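Local coordinates for protein thiol-activated cytolysin (Desulfobulbus propionicus, PDB 6NAL) that probably forms pores in target membranes, as a Gram-negative member of the cholesterol-dependent (thiol-activated) cytolysin family, at residues 43-48 and 387-392; 367-372 and 452-457; 380-385 and 425-430; 444-449 and 468-473. All coordinates share one frame; numbering follows the deposited sequence.

Interaction 1. Residues 43-48 and 387-392; sequences STYIVM and ISYENG
The hydroxyl of Tyr45 is the centre of this contact. It meets the edge of the Tyr389 ring, close to the ring plane, with Tyr45 OH 3.4 Å from Tyr389 CD2. The same oxygen lies 3.5 Å from Ile387 O, but the two are not hydrogen-bonded. The Ile387 methyl CG2 touches the far end of the ring, 3.8 Å from Tyr45 OH. Beside this cluster, Val47 CG1 packs on Tyr389 CE2 at 3.8 Å. The Tyr45 and Tyr389 side chains cross at about a right angle, so their rings do not stack. Torsions set this up. Tyr45 CG is anti to its backbone N (chi1 -176°), which extends the ring across the gap. Tyr389 CG lies beside its own N (chi1 -67°), which brings the CE2 corner of the ring to Val47.

Glu38 holds this cluster from the second shell. Glu38 OE1 is hydrogen-bonded to both Tyr45 OH and Tyr389 N, so one carboxylate oxygen fixes the phenol and the strand backbone together. Glu38 OE2 makes a weak bond to Ser388 OG. Ile387 O has a weak bond from Asn421 ND2. The Phe40 ring meets the Tyr45 ring. On the outer side, Tyr389 packs against Glu51 of the second subunit.

The two strands are not sheet neighbours; their axes stay 9.5 Å apart and run at 42°. Strand 44-59 pairs with strand 349-372, while 378-389 belongs to the four-stranded sheet. The arrangement is a side-chain junction between the elongated strands of the cytolysin body and the base of its C-terminal beta sandwich.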
loop_
_atom_site.group_PDB
_atom_site.type_symbol
_atom_site.label_atom_id
_atom_site.label_comp_id
_atom_site.label_asym_id
_atom_site.label_seq_id
_atom_site.Cartn_x
_atom_site.Cartn_y
_atom_site.Cartn_z
ATOM N N SER A 43 21.188 6.874 -4.237
ATOM C CA SER A 43 20.238 6.461 -5.252
ATOM C C SER A 43 18.982 5.868 -4.636
ATOM O O SER A 43 18.046 5.540 -5.366
ATOM C CB SER A 43 20.879 5.462 -6.252
ATOM O OG SER A 43 21.570 4.393 -5.647
ATOM N N THR A 44 18.931 5.724 -3.319
ATOM C CA THR A 44 17.784 5.101 -2.677
ATOM C C THR A 44 16.716 6.135 -2.375
ATOM O O THR A 44 17.005 7.255 -1.935
ATOM C CB THR A 44 18.202 4.381 -1.412
ATOM O OG1 THR A 44 19.187 3.411 -1.767
ATOM C CG2 THR A 44 17.054 3.675 -0.786
ATOM N N TYR A 45 15.478 5.746 -2.654
ATOM C CA TYR A 45 14.317 6.612 -2.549
ATOM C C TYR A 45 13.476 6.138 -1.383
ATOM O O TYR A 45 13.097 4.958 -1.331
ATOM C CB TYR A 45 13.472 6.547 -3.807
ATOM C CG TYR A 45 12.265 7.492 -3.849
ATOM C CD1 TYR A 45 12.388 8.856 -3.559
ATOM C CD2 TYR A 45 11.034 7.022 -4.253
ATOM C CE1 TYR A 45 11.315 9.703 -3.664
ATOM C CE2 TYR A 45 9.945 7.863 -4.339
ATOM C CZ TYR A 45 10.095 9.197 -4.029
ATOM O OH TYR A 45 9.000 10.001 -4.108
ATOM N N ILE A 46 13.179 7.044 -0.457
ATOM C CA ILE A 46 12.594 6.651 0.818
ATOM C C ILE A 46 11.294 7.402 0.945
ATOM O O ILE A 46 11.293 8.632 0.985
ATOM C CB ILE A 46 13.537 6.931 1.994
ATOM C CG1 ILE A 46 14.814 6.099 1.806
ATOM C CG2 ILE A 46 12.854 6.560 3.262
ATOM C CD1 ILE A 46 15.992 6.564 2.573
ATOM N N VAL A 47 10.186 6.684 0.967
ATOM C CA VAL A 47 8.869 7.296 1.074
ATOM C C VAL A 47 8.254 6.902 2.414
ATOM O O VAL A 47 8.172 5.709 2.748
ATOM C CB VAL A 47 7.956 6.869 -0.083
ATOM C CG1 VAL A 47 6.563 7.476 0.077
ATOM C CG2 VAL A 47 8.541 7.247 -1.421
HETATM N N MSE A 48 7.767 7.901 3.141
HETATM C CA MSE A 48 7.170 7.675 4.433
HETATM C C MSE A 48 5.735 8.145 4.394
HETATM O O MSE A 48 5.447 9.303 4.158
HETATM C CB MSE A 48 7.930 8.372 5.546
HETATM C CG MSE A 48 7.231 8.151 6.909
HETATM SE SE MSE A 48 8.377 8.094 8.474
HETATM C CE MSE A 48 7.190 9.058 9.662
ATOM N N ILE A 387 8.656 9.524 -9.880
ATOM C CA ILE A 387 7.637 9.771 -8.879
ATOM C C ILE A 387 8.170 10.778 -7.888
ATOM O O ILE A 387 9.329 10.724 -7.484
ATOM C CB ILE A 387 7.235 8.457 -8.199
ATOM C CG1 ILE A 387 6.114 7.786 -8.993
ATOM C CG2 ILE A 387 6.686 8.673 -6.826
ATOM C CD1 ILE A 387 6.377 7.788 -10.499
ATOM N N SER A 388 7.313 11.703 -7.498
ATOM C CA SER A 388 7.646 12.728 -6.526
ATOM C C SER A 388 6.422 12.968 -5.635
ATOM O O SER A 388 5.277 12.792 -6.060
ATOM C CB SER A 388 8.132 13.979 -7.278
ATOM O OG SER A 388 8.876 14.790 -6.414
ATOM N N TYR A 389 6.658 13.292 -4.368
ATOM C CA TYR A 389 5.585 13.743 -3.480
ATOM C C TYR A 389 5.884 15.177 -3.093
ATOM O O TYR A 389 6.917 15.450 -2.487
ATOM C CB TYR A 389 5.438 12.882 -2.244
ATOM C CG TYR A 389 4.961 11.487 -2.566
ATOM C CD1 TYR A 389 3.635 11.161 -2.526
ATOM C CD2 TYR A 389 5.865 10.488 -2.890
ATOM C CE1 TYR A 389 3.218 9.854 -2.776
ATOM C CE2 TYR A 389 5.465 9.192 -3.153
ATOM C CZ TYR A 389 4.139 8.881 -3.092
ATOM O OH TYR A 389 3.739 7.597 -3.394
ATOM N N GLU A 390 4.987 16.080 -3.455
ATOM C CA GLU A 390 5.202 17.514 -3.334
ATOM C C GLU A 390 3.923 18.022 -2.688
ATOM O O GLU A 390 2.889 18.123 -3.357
ATOM C CB GLU A 390 5.459 18.180 -4.687
ATOM C CG GLU A 390 6.528 17.472 -5.528
ATOM C CD GLU A 390 7.068 18.283 -6.717
ATOM O OE1 GLU A 390 8.299 18.239 -6.903
ATOM O OE2 GLU A 390 6.297 18.929 -7.481
ATOM N N ASN A 391 4.009 18.334 -1.394
ATOM C CA ASN A 391 2.841 18.559 -0.539
ATOM C C ASN A 391 2.034 17.259 -0.532
ATOM O O ASN A 391 2.626 16.170 -0.375
ATOM C CB ASN A 391 2.139 19.816 -1.046
ATOM C CG ASN A 391 3.015 21.084 -0.871
ATOM O OD1 ASN A 391 3.805 21.444 -1.752
ATOM N ND2 ASN A 391 2.886 21.741 0.283
ATOM N N GLY A 392 0.714 17.307 -0.689
ATOM C CA GLY A 392 -0.055 16.077 -0.667
ATOM C C GLY A 392 -0.457 15.564 -2.032
ATOM O O GLY A 392 -1.618 15.212 -2.262
#

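Interaction 2. Residues 367-372 and 452-457; sequences EIRLEH and VPLRTV
The guanidinium of Arg369 is approached obliquely by Leu454 CD1, which lies 3.9 Å from Arg369 NE. That NE is buried and has no partner in the model. The carboxylate of Glu371 comes with OE1 against Thr456 CG2, 3.5 Å away. The guanidinium of Arg455 turns off the other face of the sheet. Its NH2 bonds Ala450 O and forms a salt bridge with Asp474.

The backbones pair in parallel register. Glu367 stands beside Leu454, and Leu370 beside Val457. Arg369 is gripped twice by the same strand: its N donates to Arg455 O at 2.8 Å, and its O accepts from Val457 N. Both bonds run nearly along the C=O axis. The first bond, from Glu367 N to Pro453 O, is bent at 135°, with the donor well above the carbonyl plane. Residues 452-453 are loop. A water donates to both Glu367 O and Val452 O and links the loop to the strand.

On the face of Ile368 and Leu370, Leu370 and Val457 lie side by side. Val457 CG2 takes the crowded position between N and the carbonyl carbon and presses on Leu370 CD2 at 3.2 Å, tighter than normal contact. Both side chains continue onto Phe380 of the facing sheet. This is a parallel strand pair in the mixed sheet of the beta sandwich, its face of Ile368, Leu370, Val457 and Arg455 turned to the second sheet.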
loop_
_atom_site.group_PDB
_atom_site.type_symbol
_atom_site.label_atom_id
_atom_site.label_comp_id
_atom_site.label_asym_id
_atom_site.label_seq_id
_atom_site.Cartn_x
_atom_site.Cartn_y
_atom_site.Cartn_z
ATOM N N GLU A 367 20.374 0.437 -12.628
ATOM C CA GLU A 367 21.081 0.850 -13.835
ATOM C C GLU A 367 20.465 0.149 -15.021
ATOM O O GLU A 367 19.964 -0.972 -14.901
ATOM C CB GLU A 367 22.580 0.557 -13.739
ATOM C CG GLU A 367 23.285 1.564 -12.817
ATOM C CD GLU A 367 24.743 1.220 -12.488
ATOM O OE1 GLU A 367 25.263 0.185 -12.991
ATOM O OE2 GLU A 367 25.362 2.002 -11.714
ATOM N N ILE A 368 20.500 0.831 -16.169
ATOM C CA ILE A 368 20.263 0.216 -17.478
ATOM C C ILE A 368 21.550 0.309 -18.294
ATOM O O ILE A 368 22.022 1.411 -18.588
ATOM C CB ILE A 368 19.096 0.876 -18.229
ATOM C CG1 ILE A 368 17.777 0.695 -17.477
ATOM C CG2 ILE A 368 18.966 0.290 -19.657
ATOM C CD1 ILE A 368 16.746 1.685 -17.878
ATOM N N ARG A 369 22.123 -0.848 -18.641
ATOM C CA ARG A 369 23.287 -0.922 -19.523
ATOM C C ARG A 369 22.825 -1.280 -20.930
ATOM O O ARG A 369 22.124 -2.275 -21.123
ATOM C CB ARG A 369 24.314 -1.960 -19.044
ATOM C CG ARG A 369 25.068 -1.624 -17.765
ATOM C CD ARG A 369 26.489 -2.165 -17.801
ATOM N NE ARG A 369 27.070 -2.317 -16.462
ATOM C CZ ARG A 369 28.356 -2.579 -16.237
ATOM N NH1 ARG A 369 29.199 -2.713 -17.260
ATOM N NH2 ARG A 369 28.806 -2.705 -14.996
ATOM N N LEU A 370 23.212 -0.481 -21.905
ATOM C CA LEU A 370 22.930 -0.754 -23.320
ATOM C C LEU A 370 24.216 -1.167 -24.021
ATOM O O LEU A 370 25.252 -0.562 -23.779
ATOM C CB LEU A 370 22.360 0.476 -24.005
ATOM C CG LEU A 370 21.182 1.045 -23.208
ATOM C CD1 LEU A 370 20.802 2.345 -23.927
ATOM C CD2 LEU A 370 19.964 0.110 -23.104
ATOM N N GLU A 371 24.173 -2.234 -24.815
ATOM C CA GLU A 371 25.352 -2.707 -25.527
ATOM C C GLU A 371 24.940 -3.097 -26.929
ATOM O O GLU A 371 23.941 -3.789 -27.146
ATOM C CB GLU A 371 26.018 -3.876 -24.811
ATOM C CG GLU A 371 25.924 -3.708 -23.276
ATOM C CD GLU A 371 26.786 -4.683 -22.456
ATOM O OE1 GLU A 371 26.384 -5.861 -22.312
ATOM O OE2 GLU A 371 27.842 -4.251 -21.918
ATOM N N HIS A 372 25.693 -2.578 -27.862
ATOM C CA HIS A 372 25.498 -2.814 -29.275
ATOM C C HIS A 372 26.803 -3.379 -29.809
ATOM O O HIS A 372 27.854 -2.732 -29.712
ATOM C CB HIS A 372 25.142 -1.512 -29.952
ATOM C CG HIS A 372 25.102 -1.570 -31.441
ATOM N ND1 HIS A 372 24.813 -2.720 -32.138
ATOM C CD2 HIS A 372 25.262 -0.593 -32.367
ATOM C CE1 HIS A 372 24.786 -2.447 -33.431
ATOM N NE2 HIS A 372 25.053 -1.161 -33.598
ATOM N N VAL A 452 15.096 -2.654 -11.590
ATOM C CA VAL A 452 15.852 -3.703 -10.917
ATOM C C VAL A 452 17.283 -3.194 -10.798
ATOM O O VAL A 452 17.636 -2.164 -11.397
ATOM C CB VAL A 452 15.757 -5.014 -11.702
ATOM C CG1 VAL A 452 14.267 -5.415 -11.904
ATOM C CG2 VAL A 452 16.455 -4.874 -13.037
ATOM N N PRO A 453 18.142 -3.850 -10.046
ATOM C CA PRO A 453 19.480 -3.265 -9.850
ATOM C C PRO A 453 20.309 -3.172 -11.118
ATOM O O PRO A 453 20.974 -2.148 -11.357
ATOM C CB PRO A 453 20.097 -4.191 -8.796
ATOM C CG PRO A 453 18.877 -4.621 -7.950
ATOM C CD PRO A 453 17.790 -4.832 -9.006
ATOM N N LEU A 454 20.279 -4.196 -11.961
ATOM C CA LEU A 454 21.002 -4.119 -13.223
ATOM C C LEU A 454 20.181 -4.751 -14.327
ATOM O O LEU A 454 19.891 -5.946 -14.271
ATOM C CB LEU A 454 22.357 -4.807 -13.129
ATOM C CG LEU A 454 23.144 -4.687 -14.447
ATOM C CD1 LEU A 454 23.730 -3.291 -14.623
ATOM C CD2 LEU A 454 24.235 -5.728 -14.500
ATOM N N ARG A 455 19.835 -3.956 -15.336
ATOM C CA ARG A 455 19.162 -4.441 -16.528
ATOM C C ARG A 455 20.093 -4.192 -17.705
ATOM O O ARG A 455 20.576 -3.069 -17.889
ATOM C CB ARG A 455 17.816 -3.745 -16.726
ATOM C CG ARG A 455 17.017 -4.364 -17.852
ATOM C CD ARG A 455 15.668 -3.768 -18.035
ATOM N NE ARG A 455 14.818 -3.914 -16.856
ATOM C CZ ARG A 455 14.057 -4.967 -16.622
ATOM N NH1 ARG A 455 14.082 -5.984 -17.460
ATOM N NH2 ARG A 455 13.303 -5.014 -15.537
ATOM N N THR A 456 20.354 -5.235 -18.490
ATOM C CA THR A 456 21.274 -5.168 -19.621
ATOM C C THR A 456 20.509 -5.523 -20.878
ATOM O O THR A 456 19.810 -6.533 -20.903
ATOM C CB THR A 456 22.433 -6.143 -19.450
ATOM O OG1 THR A 456 23.155 -5.840 -18.259
ATOM C CG2 THR A 456 23.399 -6.039 -20.591
ATOM N N VAL A 457 20.613 -4.702 -21.912
ATOM C CA VAL A 457 20.052 -5.060 -23.208
ATOM C C VAL A 457 21.180 -5.056 -24.221
ATOM O O VAL A 457 21.854 -4.034 -24.401
ATOM C CB VAL A 457 18.893 -4.140 -23.642
ATOM C CG1 VAL A 457 17.941 -3.876 -22.483
ATOM C CG2 VAL A 457 19.351 -2.864 -24.190
HETATM O O HOH W 1 17.318 -1.369 -14.029
#

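Interaction 3. Residues 380-385 and 425-430; sequences FTVTWD and ISIKTE
Thr381, Phe380 and Ser426 bury the most surface here. Thr381 is held by its backbone. Its N donates to Lys428 O at 2.9 Å with a nearly straight angle of 168°, and its O accepts from Lys428 N in return. Its OG1 is hydrogen-bonded to a water that donates to Glu430 OE1. That oxygen is salt-bridged to Arg379.

Phe380 points to the opposite face. Its ring lies alongside Thr429, with Phe380 CD2 3.6 Å from Thr429 CG2. It then packs on Leu370, His372 and Val457. These strands are the two central ones of the four-stranded antiparallel sheet, and Phe380, Val382 and Ile427 lie on its inner surface in the beta sandwich.

Ser426 belongs to the next hydrogen-bonded pair, with Thr383. Its O accepts from Thr383 N and its N donates to Thr383 O at 2.9 Å, from 28° above the carbonyl plane. Ser426 CB sits 3.5 Å from Thr383 OG1, which occupies the crowded position at its CB. Ser426 OG reaches a second water at 2.5 Å, and that water bonds Thr381 O weakly. Lys428 shares this outer face. Its NZ bonds Phe146 O of the second subunit, and Lys428 forms a cation-pi pair with Tyr445.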
loop_
_atom_site.group_PDB
_atom_site.type_symbol
_atom_site.label_atom_id
_atom_site.label_comp_id
_atom_site.label_asym_id
_atom_site.label_seq_id
_atom_site.Cartn_x
_atom_site.Cartn_y
_atom_site.Cartn_z
ATOM N N PHE A 380 18.570 3.217 -29.886
ATOM C CA PHE A 380 17.977 2.858 -28.606
ATOM C C PHE A 380 17.010 3.965 -28.168
ATOM O O PHE A 380 17.331 5.152 -28.264
ATOM C CB PHE A 380 19.056 2.705 -27.513
ATOM C CG PHE A 380 19.984 1.537 -27.682
ATOM C CD1 PHE A 380 21.128 1.673 -28.412
ATOM C CD2 PHE A 380 19.744 0.336 -27.049
ATOM C CE1 PHE A 380 22.002 0.626 -28.589
ATOM C CE2 PHE A 380 20.634 -0.726 -27.215
ATOM C CZ PHE A 380 21.770 -0.561 -27.988
ATOM N N THR A 381 15.847 3.584 -27.642
ATOM C CA THR A 381 14.919 4.514 -26.992
ATOM C C THR A 381 14.587 4.001 -25.597
ATOM O O THR A 381 14.132 2.860 -25.442
ATOM C CB THR A 381 13.650 4.669 -27.816
ATOM O OG1 THR A 381 14.026 4.960 -29.159
ATOM C CG2 THR A 381 12.777 5.815 -27.313
ATOM N N VAL A 382 14.847 4.818 -24.585
ATOM C CA VAL A 382 14.583 4.454 -23.201
ATOM C C VAL A 382 13.793 5.573 -22.537
ATOM O O VAL A 382 14.177 6.739 -22.622
ATOM C CB VAL A 382 15.871 4.167 -22.428
ATOM C CG1 VAL A 382 15.491 3.784 -20.998
ATOM C CG2 VAL A 382 16.645 3.074 -23.096
ATOM N N THR A 383 12.659 5.222 -21.925
ATOM C CA THR A 383 11.788 6.170 -21.248
ATOM C C THR A 383 11.377 5.597 -19.891
ATOM O O THR A 383 11.467 4.393 -19.644
ATOM C CB THR A 383 10.544 6.501 -22.098
ATOM O OG1 THR A 383 9.703 5.348 -22.148
ATOM C CG2 THR A 383 10.953 6.962 -23.544
ATOM N N TRP A 384 10.952 6.471 -18.993
ATOM C CA TRP A 384 10.507 6.022 -17.680
ATOM C C TRP A 384 9.728 7.141 -17.020
ATOM O O TRP A 384 9.696 8.278 -17.495
ATOM C CB TRP A 384 11.666 5.593 -16.774
ATOM C CG TRP A 384 12.659 6.668 -16.494
ATOM C CD1 TRP A 384 12.620 7.560 -15.484
ATOM C CD2 TRP A 384 13.851 6.957 -17.243
ATOM N NE1 TRP A 384 13.687 8.437 -15.576
ATOM C CE2 TRP A 384 14.465 8.076 -16.640
ATOM C CE3 TRP A 384 14.457 6.381 -18.360
ATOM C CZ2 TRP A 384 15.653 8.629 -17.121
ATOM C CZ3 TRP A 384 15.641 6.933 -18.840
ATOM C CH2 TRP A 384 16.231 8.036 -18.208
ATOM N N ASP A 385 9.128 6.806 -15.887
ATOM C CA ASP A 385 8.373 7.764 -15.101
ATOM C C ASP A 385 9.113 8.025 -13.803
ATOM O O ASP A 385 9.676 7.107 -13.219
ATOM C CB ASP A 385 6.968 7.238 -14.809
ATOM C CG ASP A 385 5.996 7.423 -15.979
ATOM O OD1 ASP A 385 6.224 8.333 -16.844
ATOM O OD2 ASP A 385 4.986 6.659 -15.998
ATOM N N ILE A 425 9.643 1.379 -16.791
ATOM C CA ILE A 425 10.730 1.510 -17.740
ATOM C C ILE A 425 10.309 0.911 -19.059
ATOM O O ILE A 425 9.782 -0.204 -19.110
ATOM C CB ILE A 425 11.986 0.805 -17.226
ATOM C CG1 ILE A 425 12.738 1.625 -16.193
ATOM C CG2 ILE A 425 12.918 0.587 -18.334
ATOM C CD1 ILE A 425 12.002 1.808 -14.928
ATOM N N SER A 426 10.557 1.633 -20.133
ATOM C CA SER A 426 10.320 1.124 -21.474
ATOM C C SER A 426 11.606 1.228 -22.280
ATOM O O SER A 426 12.328 2.229 -22.193
ATOM C CB SER A 426 9.175 1.881 -22.127
ATOM O OG SER A 426 9.290 1.926 -23.538
ATOM N N ILE A 427 11.896 0.163 -23.037
ATOM C CA ILE A 427 13.135 0.044 -23.801
ATOM C C ILE A 427 12.797 -0.488 -25.164
ATOM O O ILE A 427 12.149 -1.527 -25.260
ATOM C CB ILE A 427 14.159 -0.897 -23.148
ATOM C CG1 ILE A 427 14.507 -0.412 -21.761
ATOM C CG2 ILE A 427 15.445 -0.962 -23.987
ATOM C CD1 ILE A 427 15.389 -1.439 -20.994
ATOM N N LYS A 428 13.282 0.179 -26.218
ATOM C CA LYS A 428 13.078 -0.247 -27.595
ATOM C C LYS A 428 14.405 -0.186 -28.333
ATOM O O LYS A 428 15.138 0.788 -28.203
ATOM C CB LYS A 428 12.056 0.644 -28.343
ATOM C CG LYS A 428 11.627 0.124 -29.697
ATOM C CD LYS A 428 11.237 1.230 -30.632
ATOM C CE LYS A 428 9.753 1.583 -30.510
ATOM N NZ LYS A 428 9.397 2.716 -31.423
ATOM N N THR A 429 14.698 -1.207 -29.132
ATOM C CA THR A 429 15.903 -1.234 -29.951
ATOM C C THR A 429 15.546 -1.442 -31.422
ATOM O O THR A 429 14.749 -2.327 -31.753
ATOM C CB THR A 429 16.858 -2.347 -29.504
ATOM O OG1 THR A 429 16.203 -3.633 -29.561
ATOM C CG2 THR A 429 17.304 -2.123 -28.106
ATOM N N GLU A 430 16.162 -0.655 -32.310
ATOM C CA GLU A 430 15.951 -0.828 -33.736
ATOM C C GLU A 430 17.290 -0.923 -34.458
ATOM O O GLU A 430 18.280 -0.303 -34.070
ATOM C CB GLU A 430 15.128 0.306 -34.298
ATOM C CG GLU A 430 13.758 0.418 -33.703
ATOM C CD GLU A 430 13.129 1.773 -33.991
ATOM O OE1 GLU A 430 13.598 2.779 -33.415
ATOM O OE2 GLU A 430 12.179 1.839 -34.796
HETATM O O HOH W 2 14.698 2.620 -30.813
HETATM O O HOH W 3 10.820 3.149 -25.047
#

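Interaction 4. Residues 444-449 and 468-473; sequences GYKVGR and FSMTPA
Val447 O receives one side-chain bond, and it is a weak one: Arg449 NH1 donates to it at 3.3 Å, with an N-H...O angle of 153°. The oxygen lies at the edge of the guanidinium, in its plane. Bends at chi2 and chi3 fold the arginine back onto its own strand. This places Lys446 CB over one guanidinium face. Arg449 NE is buried and has no partner in the model.

The contact lies between the two sheets of the beta sandwich. Strand 444-447 is at the margin of the four-stranded sheet, and 468-471 belongs to the mixed sheet. Their axes are 8.8 Å apart. Side chains bridge the gap, with the Phe468 ring reaching backbone at Gly444. Gly448 and Arg449 both face Ile425 and form a G1 beta bulge, where the chain turns a corner. Gly448 has the positive phi (70°) of that motif.

The Phe468 ring packs flat on Gly444. Gly444 CA lies over one face, 4.0 Å from the Phe468 ring centroid and 14° off the normal, a CH-pi contact. Lys446 CE comes tip to tip with Phe468 CE1 at 4.2 Å. Tyr445 O and OH bond Lys267 and Tyr148 of the second subunit.

Met470, a selenomethionine, bends at chi3 and sets its methyl against both basic chains: Met470 CE is 3.9 Å from Arg449 NE and a tight 3.5 Å from Lys446 CD.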
loop_
_atom_site.group_PDB
_atom_site.type_symbol
_atom_site.label_atom_id
_atom_site.label_comp_id
_atom_site.label_asym_id
_atom_site.label_seq_id
_atom_site.Cartn_x
_atom_site.Cartn_y
_atom_site.Cartn_z
ATOM N N GLY A 444 13.425 -5.389 -30.370
ATOM C CA GLY A 444 12.939 -5.512 -29.018
ATOM C C GLY A 444 12.111 -4.322 -28.617
ATOM O O GLY A 444 12.456 -3.205 -28.956
ATOM N N TYR A 445 11.021 -4.543 -27.903
ATOM C CA TYR A 445 10.114 -3.479 -27.455
ATOM C C TYR A 445 9.479 -4.003 -26.165
ATOM O O TYR A 445 8.477 -4.721 -26.203
ATOM C CB TYR A 445 9.042 -3.136 -28.469
ATOM C CG TYR A 445 8.324 -1.828 -28.257
ATOM C CD1 TYR A 445 8.646 -0.967 -27.202
ATOM C CD2 TYR A 445 7.349 -1.422 -29.167
ATOM C CE1 TYR A 445 7.993 0.267 -27.068
ATOM C CE2 TYR A 445 6.705 -0.222 -29.038
ATOM C CZ TYR A 445 7.029 0.614 -27.996
ATOM O OH TYR A 445 6.341 1.788 -27.922
ATOM N N LYS A 446 10.087 -3.649 -25.046
ATOM C CA LYS A 446 9.645 -4.018 -23.704
ATOM C C LYS A 446 9.117 -2.751 -23.054
ATOM O O LYS A 446 9.821 -1.734 -23.012
ATOM C CB LYS A 446 10.817 -4.632 -22.930
ATOM C CG LYS A 446 11.520 -5.803 -23.764
ATOM C CD LYS A 446 10.956 -7.174 -23.393
ATOM C CE LYS A 446 11.474 -8.312 -24.284
ATOM N NZ LYS A 446 10.878 -8.268 -25.648
ATOM N N VAL A 447 7.851 -2.776 -22.651
ATOM C CA VAL A 447 7.227 -1.659 -21.949
ATOM C C VAL A 447 6.883 -2.108 -20.538
ATOM O O VAL A 447 6.735 -3.290 -20.256
ATOM C CB VAL A 447 5.960 -1.137 -22.648
ATOM C CG1 VAL A 447 6.323 -0.386 -23.911
ATOM C CG2 VAL A 447 5.024 -2.298 -22.913
ATOM N N GLY A 448 6.797 -1.134 -19.632
ATOM C CA GLY A 448 6.221 -1.357 -18.318
ATOM C C GLY A 448 7.055 -2.214 -17.409
ATOM O O GLY A 448 6.519 -2.878 -16.527
ATOM N N ARG A 449 8.360 -2.205 -17.582
ATOM C CA ARG A 449 9.217 -3.000 -16.725
ATOM C C ARG A 449 9.570 -2.239 -15.453
ATOM O O ARG A 449 9.444 -1.012 -15.353
ATOM C CB ARG A 449 10.491 -3.422 -17.466
ATOM C CG ARG A 449 10.260 -4.287 -18.720
ATOM C CD ARG A 449 9.390 -5.481 -18.436
ATOM N NE ARG A 449 9.689 -6.697 -19.204
ATOM C CZ ARG A 449 9.117 -7.001 -20.372
ATOM N NH1 ARG A 449 8.251 -6.159 -20.945
ATOM N NH2 ARG A 449 9.409 -8.142 -20.990
ATOM N N PHE A 468 18.745 -9.951 -29.982
ATOM C CA PHE A 468 18.343 -9.141 -28.846
ATOM C C PHE A 468 18.298 -10.020 -27.622
ATOM O O PHE A 468 17.750 -11.126 -27.666
ATOM C CB PHE A 468 16.967 -8.539 -29.061
ATOM C CG PHE A 468 16.466 -7.686 -27.910
ATOM C CD1 PHE A 468 15.757 -8.245 -26.865
ATOM C CD2 PHE A 468 16.649 -6.323 -27.907
ATOM C CE1 PHE A 468 15.250 -7.455 -25.833
ATOM C CE2 PHE A 468 16.157 -5.528 -26.871
ATOM C CZ PHE A 468 15.449 -6.087 -25.853
ATOM N N SER A 469 18.862 -9.526 -26.540
ATOM C CA SER A 469 18.796 -10.239 -25.284
ATOM C C SER A 469 18.724 -9.179 -24.210
ATOM O O SER A 469 19.438 -8.166 -24.265
ATOM C CB SER A 469 19.995 -11.164 -25.068
ATOM O OG SER A 469 20.995 -10.505 -24.305
HETATM N N MSE A 470 17.814 -9.397 -23.280
HETATM C CA MSE A 470 17.660 -8.524 -22.140
HETATM C C MSE A 470 17.821 -9.381 -20.888
HETATM O O MSE A 470 17.309 -10.489 -20.849
HETATM C CB MSE A 470 16.315 -7.849 -22.136
HETATM C CG MSE A 470 16.141 -7.023 -20.896
HETATM SE SE MSE A 470 14.587 -5.951 -21.081
HETATM C CE MSE A 470 13.206 -7.274 -20.747
ATOM N N THR A 471 18.507 -8.860 -19.884
ATOM C CA THR A 471 18.743 -9.549 -18.627
ATOM C C THR A 471 18.430 -8.564 -17.514
ATOM O O THR A 471 19.080 -7.497 -17.438
ATOM C CB THR A 471 20.185 -10.020 -18.547
ATOM O OG1 THR A 471 20.457 -10.911 -19.639
ATOM C CG2 THR A 471 20.414 -10.686 -17.271
ATOM N N PRO A 472 17.486 -8.875 -16.618
ATOM C CA PRO A 472 16.634 -10.073 -16.568
ATOM C C PRO A 472 15.599 -10.022 -17.669
ATOM O O PRO A 472 15.230 -8.932 -18.075
ATOM C CB PRO A 472 15.989 -9.998 -15.177
ATOM C CG PRO A 472 16.050 -8.569 -14.793
ATOM C CD PRO A 472 17.294 -8.010 -15.443
ATOM N N ALA A 473 15.156 -11.172 -18.171
ATOM C CA ALA A 473 14.154 -11.204 -19.237
ATOM C C ALA A 473 12.763 -11.124 -18.607
ATOM O O ALA A 473 12.005 -12.091 -18.540
ATOM C CB ALA A 473 14.324 -12.449 -20.096
#

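How the interactions relate
From the N terminus, interaction 1 opens first at 43-48 and closes the longest loop, at 387-392. Before it closes, 367-372 opens interaction 2 and 380-385 opens interaction 3, so both cross it. Interaction 3 closes at 425-430 and is nested inside the loop of interaction 2. Interaction 4 opens at 444-449, before 452-457 closes interaction 2, and so crosses it too; it follows interactions 1 and 3 in series. Interactions 2 and 3 each join strands within one sheet of the sandwich, and Phe380 and Ile427 pack against Leu370, Arg455 and Val457 between them. Interaction 4 spans the two sheets. Interaction 1 ties the sandwich to the body strand 44-59.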